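PDB 3NHI: D7 protein from Anopheles stephensi, which binds and sequesters host mediators such as cysteinyl leukotrienes, and binds stable thromboxane A2 analogues, so modulating the mosquito's blood feeding. Local coordinates for residues R73-Y78 against E94-L99; A189-F194 against S236-Y241; A257-E262 against K282-M287. All blocks are in the same frame, centred on the assembly; numbering follows the deposited sequence.

The three contacts follow one another along a largely helical chain of the odorant-binding protein family. Contact 1 closes first: it pairs helices 73-85 and 89-101 beside the bound hydroxy fatty acid. Its centre lies 35 Å from that of contact 2 and 39 Å from that of contact 3, on the opposite side of the chain's centre from the latter. Contacts 2 and 3 have centres 19 Å apart and do touch, because Phe258 of helix 251-266 packs against Ile193 and Phe194 of helix 184-196. Contact 1 therefore lies beside the lipid, while contacts 2 and 3 are adjoining helix packings away from the annotated sites.

Contact 1: R73-Y78 against E94-L99; sequences RIPVQY and EYQKAL
Ile74 has the largest share of this contact, fitting its branched side chain between Tyr95 and Leu99, which lie one helical turn apart on the partner helix. Its CG2 stands anti to the backbone N and meets Tyr95 CD2 at 3.7 Å. The other branch divides its work: Ile74 CG1 lies over one face of the Tyr95 ring, 3.9 Å above the plane and displaced toward the rim, while Ile74 CD1 presses on Leu99 CD1 at 3.5 Å, a tight carbon pair. Isoleucine suits this place because its two branches diverge at CB and can reach both neighbours.

Pro75 and Gln96 meet at the more exposed flank, their side chains crossing at about a right angle. With CG anti to the backbone N (chi1 172°) and the chain extended beyond it, Gln96 brings its amide to the proline ring, where Pro75 CG lies 3.6 Å from Gln96 OE1. The amide's NE2 is hydrogen-bonded to OD1 of Asp72, the residue preceding Arg73.

The two helices form an antiparallel hairpin, their local axes 9.2 Å apart and their directions 153° apart. The side chain of Tyr95 lies about 4 Å from the bound hydroxyeicosatetraenoic acid, and its hydroxyl is hydrogen-bonded to that of Tyr116. The chemistry is consistent with an apolar seam that stands behind part of the lipid pocket, with polar ends tied down around it.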
loop_
_atom_site.group_PDB
_atom_site.type_symbol
_atom_site.label_atom_id
_atom_site.label_comp_id
_atom_site.label_asym_id
_atom_site.label_seq_id
_atom_site.Cartn_x
_atom_site.Cartn_y
_atom_site.Cartn_z
ATOM N N ARG A 73 5.877 5.566 19.316
ATOM C CA ARG A 73 6.134 5.581 17.877
ATOM C C ARG A 73 5.882 6.946 17.266
ATOM O O ARG A 73 6.462 7.270 16.231
ATOM C CB ARG A 73 5.316 4.516 17.149
ATOM C CG ARG A 73 5.757 3.099 17.505
ATOM C CD ARG A 73 4.913 2.057 16.799
ATOM N NE ARG A 73 5.324 0.698 17.164
ATOM C CZ ARG A 73 4.703 -0.403 16.758
ATOM N NH1 ARG A 73 3.617 -0.332 16.007
ATOM N NH2 ARG A 73 5.156 -1.595 17.113
ATOM N N ILE A 74 5.057 7.761 17.918
ATOM C CA ILE A 74 4.719 9.079 17.377
ATOM C C ILE A 74 5.954 9.991 17.299
ATOM O O ILE A 74 6.221 10.584 16.250
ATOM C CB ILE A 74 3.490 9.713 18.115
ATOM C CG1 ILE A 74 2.189 9.199 17.494
ATOM C CG2 ILE A 74 3.516 11.245 18.060
ATOM C CD1 ILE A 74 2.040 7.685 17.499
ATOM N N PRO A 75 6.743 10.078 18.384
ATOM C CA PRO A 75 7.972 10.865 18.249
ATOM C C PRO A 75 8.967 10.285 17.234
ATOM O O PRO A 75 9.704 11.048 16.616
ATOM C CB PRO A 75 8.552 10.850 19.672
ATOM C CG PRO A 75 7.339 10.728 20.541
ATOM C CD PRO A 75 6.462 9.748 19.797
ATOM N N VAL A 76 8.985 8.965 17.045
ATOM C CA VAL A 76 9.867 8.358 16.045
ATOM C C VAL A 76 9.435 8.791 14.637
ATOM O O VAL A 76 10.267 9.179 13.809
ATOM C CB VAL A 76 9.904 6.818 16.175
ATOM C CG1 VAL A 76 10.706 6.186 15.047
ATOM C CG2 VAL A 76 10.475 6.397 17.534
ATOM N N GLN A 77 8.129 8.726 14.374
ATOM C CA GLN A 77 7.580 9.171 13.101
ATOM C C GLN A 77 7.923 10.636 12.858
ATOM O O GLN A 77 8.349 11.010 11.764
ATOM C CB GLN A 77 6.062 8.975 13.081
ATOM C CG GLN A 77 5.401 9.373 11.759
ATOM C CD GLN A 77 5.754 8.455 10.589
ATOM O OE1 GLN A 77 6.157 7.309 10.768
ATOM N NE2 GLN A 77 5.589 8.965 9.379
ATOM N N TYR A 78 7.725 11.457 13.882
ATOM C CA TYR A 78 8.099 12.866 13.817
ATOM C C TYR A 78 9.574 13.079 13.498
ATOM O O TYR A 78 9.912 13.828 12.580
ATOM C CB TYR A 78 7.754 13.557 15.138
ATOM C CG TYR A 78 8.370 14.934 15.307
ATOM C CD1 TYR A 78 8.078 15.963 14.411
ATOM C CD2 TYR A 78 9.220 15.211 16.375
ATOM C CE1 TYR A 78 8.628 17.229 14.564
ATOM C CE2 TYR A 78 9.778 16.489 16.541
ATOM C CZ TYR A 78 9.469 17.481 15.628
ATOM O OH TYR A 78 10.000 18.743 15.779
ATOM N N GLU A 94 2.572 16.257 23.118
ATOM C CA GLU A 94 1.181 16.281 23.553
ATOM C C GLU A 94 0.368 15.181 22.860
ATOM O O GLU A 94 -0.468 14.536 23.493
ATOM C CB GLU A 94 0.556 17.673 23.337
ATOM C CG GLU A 94 1.112 18.766 24.282
ATOM C CD GLU A 94 0.906 20.201 23.785
ATOM O OE1 GLU A 94 0.521 20.429 22.612
ATOM O OE2 GLU A 94 1.168 21.125 24.584
ATOM N N TYR A 95 0.638 14.949 21.574
ATOM C CA TYR A 95 -0.024 13.881 20.814
ATOM C C TYR A 95 0.340 12.504 21.379
ATOM O O TYR A 95 -0.534 11.680 21.640
ATOM C CB TYR A 95 0.382 14.022 19.346
ATOM C CG TYR A 95 -0.259 13.106 18.326
ATOM C CD1 TYR A 95 -1.492 12.482 18.535
ATOM C CD2 TYR A 95 0.383 12.897 17.102
ATOM C CE1 TYR A 95 -2.050 11.666 17.540
ATOM C CE2 TYR A 95 -0.163 12.086 16.127
ATOM C CZ TYR A 95 -1.368 11.470 16.351
ATOM O OH TYR A 95 -1.886 10.681 15.349
ATOM N N GLN A 96 1.636 12.280 21.591
ATOM C CA GLN A 96 2.134 11.075 22.236
ATOM C C GLN A 96 1.419 10.828 23.572
ATOM O O GLN A 96 0.962 9.719 23.857
ATOM C CB GLN A 96 3.648 11.210 22.458
ATOM C CG GLN A 96 4.270 10.097 23.305
ATOM C CD GLN A 96 5.685 10.412 23.751
ATOM O OE1 GLN A 96 6.094 11.575 23.790
ATOM N NE2 GLN A 96 6.441 9.373 24.099
ATOM N N LYS A 97 1.317 11.876 24.386
ATOM C CA LYS A 97 0.710 11.751 25.702
ATOM C C LYS A 97 -0.782 11.436 25.628
ATOM O O LYS A 97 -1.263 10.582 26.360
ATOM C CB LYS A 97 1.006 12.985 26.557
ATOM C CG LYS A 97 2.461 12.969 27.054
ATOM C CD LYS A 97 2.970 14.331 27.530
ATOM C CE LYS A 97 2.331 14.762 28.833
ATOM N NZ LYS A 97 3.021 16.007 29.302
ATOM N N ALA A 98 -1.501 12.087 24.709
ATOM C CA ALA A 98 -2.913 11.776 24.500
ATOM C C ALA A 98 -3.117 10.316 24.089
ATOM O O ALA A 98 -4.061 9.656 24.544
ATOM C CB ALA A 98 -3.530 12.726 23.473
ATOM N N LEU A 99 -2.221 9.798 23.249
ATOM C CA LEU A 99 -2.271 8.375 22.882
ATOM C C LEU A 99 -1.976 7.438 24.053
ATOM O O LEU A 99 -2.573 6.354 24.167
ATOM C CB LEU A 99 -1.316 8.078 21.730
ATOM C CG LEU A 99 -1.897 8.455 20.370
ATOM C CD1 LEU A 99 -0.805 8.483 19.344
ATOM C CD2 LEU A 99 -2.985 7.451 19.958
#

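Contact 2: A189-F194 against S236-Y241; sequences AIDCIF and SEAYDY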
loop_
_atom_site.group_PDB
_atom_site.type_symbol
_atom_site.label_atom_id
_atom_site.label_comp_id
_atom_site.label_asym_id
_atom_site.label_seq_id
_atom_site.Cartn_x
_atom_site.Cartn_y
_atom_site.Cartn_z
ATOM N N ALA A 189 14.555 -7.043 -9.583
ATOM C CA ALA A 189 13.351 -6.325 -9.965
ATOM C C ALA A 189 12.103 -6.994 -9.391
ATOM O O ALA A 189 11.235 -6.317 -8.825
ATOM C CB ALA A 189 13.247 -6.209 -11.481
ATOM N N ILE A 190 12.030 -8.318 -9.520
ATOM C CA ILE A 190 10.855 -9.050 -9.067
ATOM C C ILE A 190 10.706 -9.022 -7.536
ATOM O O ILE A 190 9.583 -8.916 -7.027
ATOM C CB ILE A 190 10.819 -10.489 -9.662
ATOM C CG1 ILE A 190 10.633 -10.446 -11.190
ATOM C CG2 ILE A 190 9.700 -11.322 -9.038
ATOM C CD1 ILE A 190 9.349 -9.732 -11.701
ATOM N N ASP A 191 11.821 -9.088 -6.808
ATOM C CA ASP A 191 11.760 -8.940 -5.357
ATOM C C ASP A 191 11.210 -7.562 -4.977
ATOM O O ASP A 191 10.317 -7.440 -4.121
ATOM C CB ASP A 191 13.128 -9.175 -4.714
ATOM C CG ASP A 191 13.080 -9.043 -3.219
ATOM O OD1 ASP A 191 13.640 -8.059 -2.703
ATOM O OD2 ASP A 191 12.464 -9.902 -2.558
ATOM N N CYS A 192 11.717 -6.531 -5.644
ATOM C CA CYS A 192 11.301 -5.163 -5.388
ATOM C C CYS A 192 9.802 -5.012 -5.703
ATOM O O CYS A 192 9.055 -4.353 -4.965
ATOM C CB CYS A 192 12.185 -4.229 -6.221
ATOM S SG CYS A 192 11.732 -2.487 -6.231
ATOM N N ILE A 193 9.355 -5.626 -6.790
ATOM C CA ILE A 193 7.953 -5.536 -7.168
ATOM C C ILE A 193 7.058 -6.292 -6.195
ATOM O O ILE A 193 6.029 -5.777 -5.761
ATOM C CB ILE A 193 7.740 -6.021 -8.612
ATOM C CG1 ILE A 193 8.425 -5.064 -9.591
ATOM C CG2 ILE A 193 6.255 -6.117 -8.938
ATOM C CD1 ILE A 193 8.646 -5.652 -10.984
ATOM N N PHE A 194 7.442 -7.515 -5.844
ATOM C CA PHE A 194 6.642 -8.302 -4.907
ATOM C C PHE A 194 6.481 -7.584 -3.568
ATOM O O PHE A 194 5.400 -7.615 -2.962
ATOM C CB PHE A 194 7.219 -9.714 -4.713
ATOM C CG PHE A 194 6.684 -10.740 -5.700
ATOM C CD1 PHE A 194 6.511 -10.425 -7.052
ATOM C CD2 PHE A 194 6.359 -12.025 -5.265
ATOM C CE1 PHE A 194 6.016 -11.388 -7.955
ATOM C CE2 PHE A 194 5.870 -12.987 -6.152
ATOM C CZ PHE A 194 5.692 -12.667 -7.492
ATOM N N SER A 236 11.729 -19.890 -1.986
ATOM C CA SER A 236 10.964 -18.938 -1.204
ATOM C C SER A 236 11.315 -17.493 -1.547
ATOM O O SER A 236 10.927 -16.574 -0.825
ATOM C CB SER A 236 11.151 -19.208 0.293
ATOM O OG SER A 236 12.492 -18.977 0.675
ATOM N N GLU A 237 12.027 -17.295 -2.656
ATOM C CA GLU A 237 12.309 -15.943 -3.139
ATOM C C GLU A 237 11.172 -15.463 -4.024
ATOM O O GLU A 237 10.488 -16.273 -4.663
ATOM C CB GLU A 237 13.625 -15.899 -3.915
ATOM C CG GLU A 237 14.820 -16.292 -3.058
ATOM C CD GLU A 237 16.150 -16.277 -3.786
ATOM O OE1 GLU A 237 16.201 -15.925 -4.987
ATOM O OE2 GLU A 237 17.160 -16.632 -3.136
ATOM N N ALA A 238 10.971 -14.144 -4.064
ATOM C CA ALA A 238 9.978 -13.555 -4.955
ATOM C C ALA A 238 10.071 -14.125 -6.370
ATOM O O ALA A 238 9.062 -14.530 -6.946
ATOM C CB ALA A 238 10.120 -12.045 -4.983
ATOM N N TYR A 239 11.287 -14.168 -6.921
ATOM C CA TYR A 239 11.493 -14.694 -8.268
ATOM C C TYR A 239 11.016 -16.128 -8.432
ATOM O O TYR A 239 10.451 -16.471 -9.473
ATOM C CB TYR A 239 12.956 -14.562 -8.702
ATOM C CG TYR A 239 13.156 -14.966 -10.141
ATOM C CD1 TYR A 239 12.672 -14.161 -11.180
ATOM C CD2 TYR A 239 13.778 -16.166 -10.466
ATOM C CE1 TYR A 239 12.835 -14.524 -12.512
ATOM C CE2 TYR A 239 13.953 -16.537 -11.789
ATOM C CZ TYR A 239 13.471 -15.715 -12.807
ATOM O OH TYR A 239 13.624 -16.087 -14.122
ATOM N N ASP A 240 11.206 -16.950 -7.400
ATOM C CA ASP A 240 10.725 -18.335 -7.444
ATOM C C ASP A 240 9.216 -18.411 -7.619
ATOM O O ASP A 240 8.724 -19.158 -8.475
ATOM C CB ASP A 240 11.164 -19.112 -6.208
ATOM C CG ASP A 240 12.668 -19.137 -6.041
ATOM O OD1 ASP A 240 13.381 -19.331 -7.051
ATOM O OD2 ASP A 240 13.132 -18.974 -4.899
ATOM N N TYR A 241 8.479 -17.619 -6.837
ATOM C CA TYR A 241 7.017 -17.598 -6.938
ATOM C C TYR A 241 6.545 -17.062 -8.280
ATOM O O TYR A 241 5.623 -17.596 -8.879
ATOM C CB TYR A 241 6.396 -16.798 -5.789
ATOM C CG TYR A 241 6.671 -17.401 -4.433
ATOM C CD1 TYR A 241 7.424 -16.710 -3.491
ATOM C CD2 TYR A 241 6.212 -18.674 -4.113
ATOM C CE1 TYR A 241 7.707 -17.269 -2.252
ATOM C CE2 TYR A 241 6.470 -19.236 -2.870
ATOM C CZ TYR A 241 7.213 -18.524 -1.940
ATOM O OH TYR A 241 7.499 -19.076 -0.708
HETATM O O HOH W 1 12.665 -12.557 -2.380
#
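The start of helix 238-246 rests on the middle of helix 184-196 within the PBP/GOBP family region, and Ala238, the first residue of the shorter helix, is the point of closest packing. Ala238 CB comes to 3.5 Å from Asp191 CA and 3.7 Å from Phe194 CB. A methyl group suits a place where the two backbones approach this closely, with CA atoms of Asp191 and Ala238 5.0 Å apart. Phe194 flanks it: the ring lays one face under the carbonyl of Ala238, with Phe194 CE2 3.6 Å from Ala238 O, and the same CE2 reaches Tyr241 CB at 3.9 Å. Ile190 packs its CG2 by Tyr239 N, and its CG1 meets the edge of the Tyr239 ring near its plane.

The helix start is held by polar links. Asp191 CG, anti to its backbone N (chi1 -179°), carries the carboxylate toward the other helix, where a water donates to Asp191 OD2 at 2.7 Å and accepts from Ala238 N at 2.9 Å. Glu237 is the N-cap residue, and its own N donates to Asp240 OD2 at 3.0 Å, meeting the carboxylate on its anti side, 25° out of its plane.

Around this pair, the Cys192-Cys159 disulfide ties helix 184-196 to helix 155-163, Met200 of strand 200-201 packs on Phe194, Ala238 and Tyr241, and Phe258 of helix 251-266 also lies against Phe194.

Contact 3: A257-E262 against K282-M287; sequences AFDFHE and KVKEEM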
loop_
_atom_site.group_PDB
_atom_site.type_symbol
_atom_site.label_atom_id
_atom_site.label_comp_id
_atom_site.label_asym_id
_atom_site.label_seq_id
_atom_site.Cartn_x
_atom_site.Cartn_y
_atom_site.Cartn_z
ATOM N N ALA A 257 -3.577 -10.320 -13.959
ATOM C CA ALA A 257 -3.648 -9.865 -12.567
ATOM C C ALA A 257 -2.472 -8.962 -12.206
ATOM O O ALA A 257 -2.650 -7.920 -11.578
ATOM C CB ALA A 257 -3.698 -11.061 -11.631
ATOM N N PHE A 258 -1.279 -9.359 -12.634
ATOM C CA PHE A 258 -0.045 -8.633 -12.332
ATOM C C PHE A 258 0.002 -7.316 -13.112
ATOM O O PHE A 258 0.430 -6.286 -12.567
ATOM C CB PHE A 258 1.120 -9.544 -12.703
ATOM C CG PHE A 258 2.447 -9.225 -12.055
ATOM C CD1 PHE A 258 2.623 -9.188 -10.666
ATOM C CD2 PHE A 258 3.556 -9.084 -12.871
ATOM C CE1 PHE A 258 3.905 -8.968 -10.109
ATOM C CE2 PHE A 258 4.823 -8.867 -12.341
ATOM C CZ PHE A 258 5.007 -8.816 -10.954
ATOM N N ASP A 259 -0.456 -7.333 -14.367
ATOM C CA ASP A 259 -0.534 -6.115 -15.176
ATOM C C ASP A 259 -1.540 -5.136 -14.574
ATOM O O ASP A 259 -1.277 -3.932 -14.511
ATOM C CB ASP A 259 -0.950 -6.419 -16.627
ATOM C CG ASP A 259 0.097 -7.194 -17.414
ATOM O OD1 ASP A 259 1.260 -7.300 -16.974
ATOM O OD2 ASP A 259 -0.253 -7.667 -18.518
ATOM N N PHE A 260 -2.679 -5.643 -14.104
ATOM C CA PHE A 260 -3.670 -4.758 -13.472
ATOM C C PHE A 260 -3.081 -4.143 -12.205
ATOM O O PHE A 260 -3.260 -2.948 -11.954
ATOM C CB PHE A 260 -4.973 -5.509 -13.182
ATOM C CG PHE A 260 -6.097 -4.632 -12.685
ATOM C CD1 PHE A 260 -6.318 -3.362 -13.221
ATOM C CD2 PHE A 260 -6.963 -5.106 -11.720
ATOM C CE1 PHE A 260 -7.387 -2.568 -12.780
ATOM C CE2 PHE A 260 -8.035 -4.328 -11.272
ATOM C CZ PHE A 260 -8.251 -3.059 -11.809
ATOM N N HIS A 261 -2.354 -4.947 -11.423
ATOM C CA HIS A 261 -1.709 -4.381 -10.245
ATOM C C HIS A 261 -0.604 -3.393 -10.627
ATOM O O HIS A 261 -0.407 -2.397 -9.922
ATOM C CB HIS A 261 -1.214 -5.449 -9.270
ATOM C CG HIS A 261 -1.138 -4.972 -7.847
ATOM N ND1 HIS A 261 -1.109 -5.847 -6.783
ATOM C CD2 HIS A 261 -1.113 -3.727 -7.307
ATOM C CE1 HIS A 261 -1.042 -5.164 -5.652
ATOM N NE2 HIS A 261 -1.046 -3.875 -5.941
ATOM N N GLU A 262 0.085 -3.611 -11.747
ATOM C CA GLU A 262 1.018 -2.570 -12.185
ATOM C C GLU A 262 0.311 -1.211 -12.316
ATOM O O GLU A 262 0.771 -0.202 -11.761
ATOM C CB GLU A 262 1.755 -2.907 -13.483
ATOM C CG GLU A 262 2.722 -1.769 -13.778
ATOM C CD GLU A 262 3.603 -1.930 -14.993
ATOM O OE1 GLU A 262 3.423 -2.885 -15.778
ATOM O OE2 GLU A 262 4.477 -1.056 -15.168
ATOM N N LYS A 282 -7.700 -2.522 -21.980
ATOM C CA LYS A 282 -8.007 -1.277 -21.277
ATOM C C LYS A 282 -6.912 -0.932 -20.266
ATOM O O LYS A 282 -6.506 0.229 -20.150
ATOM C CB LYS A 282 -9.377 -1.364 -20.587
ATOM C CG LYS A 282 -9.830 -0.080 -19.895
ATOM C CD LYS A 282 -10.189 1.017 -20.908
ATOM C CE LYS A 282 -10.933 2.179 -20.252
ATOM N NZ LYS A 282 -10.204 2.730 -19.081
ATOM N N VAL A 283 -6.434 -1.942 -19.543
ATOM C CA VAL A 283 -5.342 -1.755 -18.588
ATOM C C VAL A 283 -4.108 -1.171 -19.287
ATOM O O VAL A 283 -3.518 -0.195 -18.812
ATOM C CB VAL A 283 -4.997 -3.078 -17.853
ATOM C CG1 VAL A 283 -3.706 -2.935 -17.042
ATOM C CG2 VAL A 283 -6.131 -3.483 -16.946
ATOM N N LYS A 284 -3.739 -1.753 -20.422
ATOM C CA LYS A 284 -2.595 -1.269 -21.184
ATOM C C LYS A 284 -2.766 0.182 -21.636
ATOM O O LYS A 284 -1.846 0.986 -21.504
ATOM C CB LYS A 284 -2.301 -2.199 -22.355
ATOM C CG LYS A 284 -1.790 -3.563 -21.909
ATOM C CD LYS A 284 -1.397 -4.435 -23.087
ATOM C CE LYS A 284 -0.926 -5.810 -22.635
ATOM N NZ LYS A 284 -2.051 -6.653 -22.150
ATOM N N GLU A 285 -3.955 0.529 -22.126
ATOM C CA GLU A 285 -4.229 1.914 -22.526
ATOM C C GLU A 285 -4.102 2.887 -21.357
ATOM O O GLU A 285 -3.508 3.958 -21.493
ATOM C CB GLU A 285 -5.599 2.029 -23.211
ATOM C CG GLU A 285 -5.645 1.390 -24.599
ATOM C CD GLU A 285 -4.543 1.903 -25.531
ATOM O OE1 GLU A 285 -3.777 1.072 -26.062
ATOM O OE2 GLU A 285 -4.436 3.134 -25.719
ATOM N N GLU A 286 -4.633 2.509 -20.198
ATOM C CA GLU A 286 -4.514 3.339 -19.001
ATOM C C GLU A 286 -3.062 3.498 -18.544
ATOM O O GLU A 286 -2.666 4.576 -18.088
ATOM C CB GLU A 286 -5.371 2.757 -17.880
ATOM C CG GLU A 286 -6.867 2.923 -18.102
ATOM C CD GLU A 286 -7.401 4.179 -17.451
ATOM O OE1 GLU A 286 -8.373 4.060 -16.674
ATOM O OE2 GLU A 286 -6.837 5.274 -17.688
ATOM N N MET A 287 -2.263 2.440 -18.687
ATOM C CA MET A 287 -0.859 2.495 -18.273
ATOM C C MET A 287 -0.026 3.435 -19.137
ATOM O O MET A 287 0.953 3.992 -18.664
ATOM C CB MET A 287 -0.230 1.104 -18.234
ATOM C CG MET A 287 -0.675 0.294 -17.020
ATOM S SD MET A 287 0.506 -0.978 -16.518
ATOM C CE MET A 287 0.284 -2.181 -17.825
HETATM O O HOH W 2 -2.641 -8.190 -19.374
#
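Val283 and Phe260 supply the apolar part of the contact. The two valine methyls separate: CG2 touches Phe260 CD1 at 3.7 Å, the side chains crossing at about a right angle, while CG1, anti to the backbone N, reaches the backbone carbonyl of Asp259, with Val283 CG1 3.6 Å from Asp259 O. A beta-branched residue fits here because its short arms span a side chain and a main chain at once. Leu263, further along helix 251-266, also touches Val283 and Met287.

Met287 makes the sulfur contacts. Its CG is anti to the carbonyl carbon, and chi3 of -73° places CE 3.8 Å from Glu262 OE1. The methionine crosses the extended glutamate at about a right angle, SD against CB, CG, CD and OE1; the approach of Met287 SD to Glu262 OE1, 3.6 Å, is a van der Waals contact. Methionine suits the place because its long unbranched chain spans the gap between the helices and lets SD pack on the aliphatic part of Glu262.

Helices 251-266 and 280-288 run roughly in the same direction, 28° apart over these segments and 9.6 Å between axes, the second being the last helix of the chain and packing onto the first after a connection of nineteen residues between the segments.

The charged groups complete the contact. Asp259 OD2 and Lys284 NZ are opposite charges 4.2 Å apart, beyond a salt bridge, and may attract weakly; a water donates to Asp259 OD2 at 2.6 Å and accepts weakly from Lys284 NZ. Asp259 OD1 instead takes Tyr178 OH and Arg176, and Arg176 also forms a salt bridge with OE1 of the buried Glu262. Glu262 OE2 is hydrogen-bonded to Ser154 and to Thr293 of the C-terminal tail, so both carboxylate oxygens are satisfied within the protein.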